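Local coordinates for sensor protein (Thermotoga maritima, PDB 3A0S), which is a PAS-linked histidine kinase of a two-component system, represented here by its PAS domain, and probably autophosphorylates a histidine with ATP, at residues E51-N56 and E88-T93. Numbering follows the deposited sequence. Where two conformers were deposited one is given.
Sequences ESVFEN and EGVIIT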
ATOM      1  N   GLU A  51      -5.824  -5.498  -3.805  1.00 24.97           N
ATOM      2  CA  GLU A  51      -7.223  -5.808  -4.185  1.00 26.59           C
ATOM      3  C   GLU A  51      -7.599  -7.199  -3.725  1.00 25.51           C
ATOM      4  O   GLU A  51      -8.679  -7.421  -3.189  1.00 25.63           O
ATOM      5  CB  GLU A  51      -7.427  -5.735  -5.710  1.00 27.37           C
ATOM      6  CG  GLU A  51      -7.283  -4.354  -6.310  1.00 30.91           C
ATOM      7  CD  GLU A  51      -7.632  -4.272  -7.813  1.00 31.77           C
ATOM      8  OE1 GLU A  51      -7.481  -5.258  -8.539  1.00 36.64           O
ATOM      9  OE2 GLU A  51      -8.053  -3.178  -8.258  1.00 39.79           O
ATOM     10  N   SER A  52      -6.715  -8.153  -3.983  1.00 25.49           N
ATOM     11  CA  SER A  52      -6.947  -9.524  -3.561  1.00 25.67           C
ATOM     12  C   SER A  52      -7.051  -9.682  -2.040  1.00 25.33           C
ATOM     13  O   SER A  52      -7.934 -10.385  -1.530  1.00 25.88           O
ATOM     14  CB  SER A  52      -5.854 -10.434  -4.130  1.00 26.40           C
ATOM     15  OG  SER A  52      -6.134 -11.782  -3.838  1.00 30.67           O
ATOM     16  N   VAL A  53      -6.161  -9.006  -1.310  1.00 24.61           N
ATOM     17  CA  VAL A  53      -6.188  -8.983   0.150  1.00 24.64           C
ATOM     18  C   VAL A  53      -7.505  -8.407   0.683  1.00 24.91           C
ATOM     19  O   VAL A  53      -8.102  -8.935   1.618  1.00 24.96           O
ATOM     20  CB  VAL A  53      -4.985  -8.142   0.674  1.00 24.89           C
ATOM     21  CG1 VAL A  53      -5.165  -7.774   2.142  1.00 25.81           C
ATOM     22  CG2 VAL A  53      -3.674  -8.891   0.410  1.00 24.83           C
ATOM     23  N   PHE A  54      -7.951  -7.298   0.095  1.00 24.36           N
ATOM     24  CA  PHE A  54      -9.206  -6.693   0.499  1.00 24.81           C
ATOM     25  C   PHE A  54     -10.376  -7.665   0.292  1.00 25.58           C
ATOM     26  O   PHE A  54     -11.138  -7.926   1.231  1.00 25.41           O
ATOM     27  CB  PHE A  54      -9.420  -5.397  -0.274  1.00 23.92           C
ATOM     28  CG  PHE A  54     -10.632  -4.622   0.156  1.00 23.32           C
ATOM     29  CD1 PHE A  54     -10.583  -3.749   1.241  1.00 24.90           C
ATOM     30  CD2 PHE A  54     -11.837  -4.770  -0.524  1.00 25.70           C
ATOM     31  CE1 PHE A  54     -11.729  -3.021   1.612  1.00 25.18           C
ATOM     32  CE2 PHE A  54     -12.984  -4.060  -0.134  1.00 25.42           C
ATOM     33  CZ  PHE A  54     -12.929  -3.198   0.940  1.00 25.25           C
ATOM     34  N   GLU A  55     -10.488  -8.224  -0.915  1.00 25.89           N
ATOM     35  CA  GLU A  55     -11.569  -9.181  -1.227  1.00 27.63           C
ATOM     36  C   GLU A  55     -11.575 -10.418  -0.328  1.00 27.81           C
ATOM     37  O   GLU A  55     -12.642 -10.969  -0.015  1.00 27.18           O
ATOM     38  CB  GLU A  55     -11.449  -9.640  -2.671  1.00 28.15           C
ATOM     39  CG  GLU A  55     -11.833  -8.599  -3.702  1.00 33.94           C
ATOM     40  CD  GLU A  55     -11.896  -9.191  -5.104  1.00 40.66           C
ATOM     41  OE1 GLU A  55     -12.323 -10.360  -5.240  1.00 44.08           O
ATOM     42  OE2 GLU A  55     -11.510  -8.498  -6.074  1.00 44.21           O
ATOM     43  N   ASN A  56     -10.396 -10.881   0.067  1.00 27.36           N
ATOM     44  CA  ASN A  56     -10.306 -12.046   0.937  1.00 28.43           C
ATOM     45  C   ASN A  56     -10.340 -11.731   2.441  1.00 28.43           C
ATOM     46  O   ASN A  56     -10.378 -12.641   3.270  1.00 28.42           O
ATOM     47  CB  ASN A  56      -9.085 -12.900   0.545  1.00 29.10           C
ATOM     48  CG  ASN A  56      -9.264 -13.565  -0.811  1.00 31.65           C
ATOM     49  OD1 ASN A  56     -10.174 -14.380  -1.000  1.00 35.23           O
ATOM     50  ND2 ASN A  56      -8.410 -13.215  -1.762  1.00 36.16           N
ATOM     51  N   GLU A  88     -12.664  -0.748   5.079  1.00 22.79           N
ATOM     52  CA  GLU A  88     -12.397   0.585   4.532  1.00 23.72           C
ATOM     53  C   GLU A  88     -11.112   0.701   3.691  1.00 23.35           C
ATOM     54  O   GLU A  88     -10.875   1.741   3.073  1.00 24.66           O
ATOM     55  CB  GLU A  88     -12.528   1.707   5.561  0.50 23.06           C
ATOM     56  CG  GLU A  88     -13.992   2.073   5.870  0.50 21.97           C
ATOM     57  CD  GLU A  88     -14.737   2.698   4.686  0.50 21.35           C
ATOM     58  OE1 GLU A  88     -14.084   3.257   3.783  0.50 22.53           O
ATOM     59  OE2 GLU A  88     -15.981   2.615   4.661  0.50 16.46           O
ATOM     60  N   GLY A  89     -10.316  -0.358   3.616  1.00 22.37           N
ATOM     61  CA  GLY A  89      -9.147  -0.298   2.737  1.00 21.74           C
ATOM     62  C   GLY A  89      -8.066  -1.228   3.208  1.00 21.68           C
ATOM     63  O   GLY A  89      -8.331  -2.189   3.913  1.00 21.04           O
ATOM     64  N   VAL A  90      -6.842  -0.957   2.758  1.00 20.10           N
ATOM     65  CA  VAL A  90      -5.688  -1.833   3.004  1.00 20.16           C
ATOM     66  C   VAL A  90      -4.469  -0.939   3.293  1.00 20.31           C
ATOM     67  O   VAL A  90      -4.190  -0.015   2.524  1.00 20.48           O
ATOM     68  CB  VAL A  90      -5.417  -2.713   1.767  1.00 20.56           C
ATOM     69  CG1 VAL A  90      -4.115  -3.505   1.947  1.00 20.91           C
ATOM     70  CG2 VAL A  90      -6.594  -3.664   1.469  1.00 21.47           C
ATOM     71  N   ILE A  91      -3.768  -1.229   4.380  1.00 18.79           N
ATOM     72  CA  ILE A  91      -2.502  -0.578   4.726  1.00 19.61           C
ATOM     73  C   ILE A  91      -1.365  -1.448   4.184  1.00 19.00           C
ATOM     74  O   ILE A  91      -1.323  -2.671   4.379  1.00 19.25           O
ATOM     75  CB  ILE A  91      -2.348  -0.409   6.241  1.00 20.48           C
ATOM     76  CG1 ILE A  91      -3.502   0.419   6.808  1.00 22.93           C
ATOM     77  CG2 ILE A  91      -0.997   0.266   6.537  1.00 20.54           C
ATOM     78  CD1 ILE A  91      -3.802   0.141   8.297  1.00 27.08           C
ATOM     79  N   ILE A  92      -0.470  -0.808   3.430  1.00 18.17           N
ATOM     80  CA  ILE A  92       0.692  -1.472   2.864  1.00 17.80           C
ATOM     81  C   ILE A  92       1.949  -0.919   3.552  1.00 18.43           C
ATOM     82  O   ILE A  92       2.175   0.290   3.579  1.00 18.67           O
ATOM     83  CB  ILE A  92       0.741  -1.249   1.343  1.00 17.93           C
ATOM     84  CG1 ILE A  92      -0.605  -1.645   0.717  1.00 19.09           C
ATOM     85  CG2 ILE A  92       1.906  -2.035   0.735  1.00 19.45           C
ATOM     86  CD1 ILE A  92      -0.664  -1.250  -0.780  1.00 20.54           C
ATOM     87  N   THR A  93       2.740  -1.821   4.128  1.00 19.38           N
ATOM     88  CA  THR A  93       3.950  -1.437   4.868  1.00 19.08           C
ATOM     89  C   THR A  93       5.123  -2.136   4.212  1.00 19.00           C
ATOM     90  O   THR A  93       5.109  -3.369   4.107  1.00 20.75           O
ATOM     91  CB  THR A  93       3.866  -1.882   6.369  1.00 19.95           C
ATOM     92  OG1 THR A  93       2.646  -1.395   6.911  1.00 21.57           O
ATOM     93  CG2 THR A  93       5.041  -1.275   7.190  1.00 19.99           C
TER
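Phe54, near the end of helix 44-56, reaches across to Gly89 and Val90 of strand 87-95. Starting at the root of the side chain, CB lies 3.7 Å from CG2 of Val90. Chi1 (-175°) sets CG anti to the backbone N, and chi2 (84°) then places CD1, the next atom to touch: it stands 4.0 Å from the same Val90 CG2 and 3.8 Å from Gly89 O. That oxygen lies at the ring edge and in its plane, where the weakly positive C-H rim probably suits it. Farther out, CE1 comes to 3.6 Å from Gly89 N and 3.9 Å from Gly89 CA. One rim of the phenyl group thus runs beside the backbone. Glycine suits this place because its backbone angles would jam a CB against the carbonyl O of Glu88.

The arrangement belongs to the PAS fold, in which helices pack against a five-stranded antiparallel sheet. Here strand 87-95 is central, bonded to 4-9 on one side and 70-80 on the other, and the N-to-C directions of the two segments differ by 130°. The CB of Val90 is directed toward the helix, and its branching suits both an extended strand and a close apolar neighbour. CG1 faces Val53 CG1 at 4.4 Å, a looser contact. Val53 also packs on Phe76 and Pro78 of strand 70-80, its compact, apolar side chain fitting a buried position over two adjacent strands. The side chain of Phe54 also touches Lys10, whose NZ, in the conformer given, forms a salt bridge with Glu88 OE2, and a bound tetraethylene glycol, probably from the crystallisation liquor, lies close.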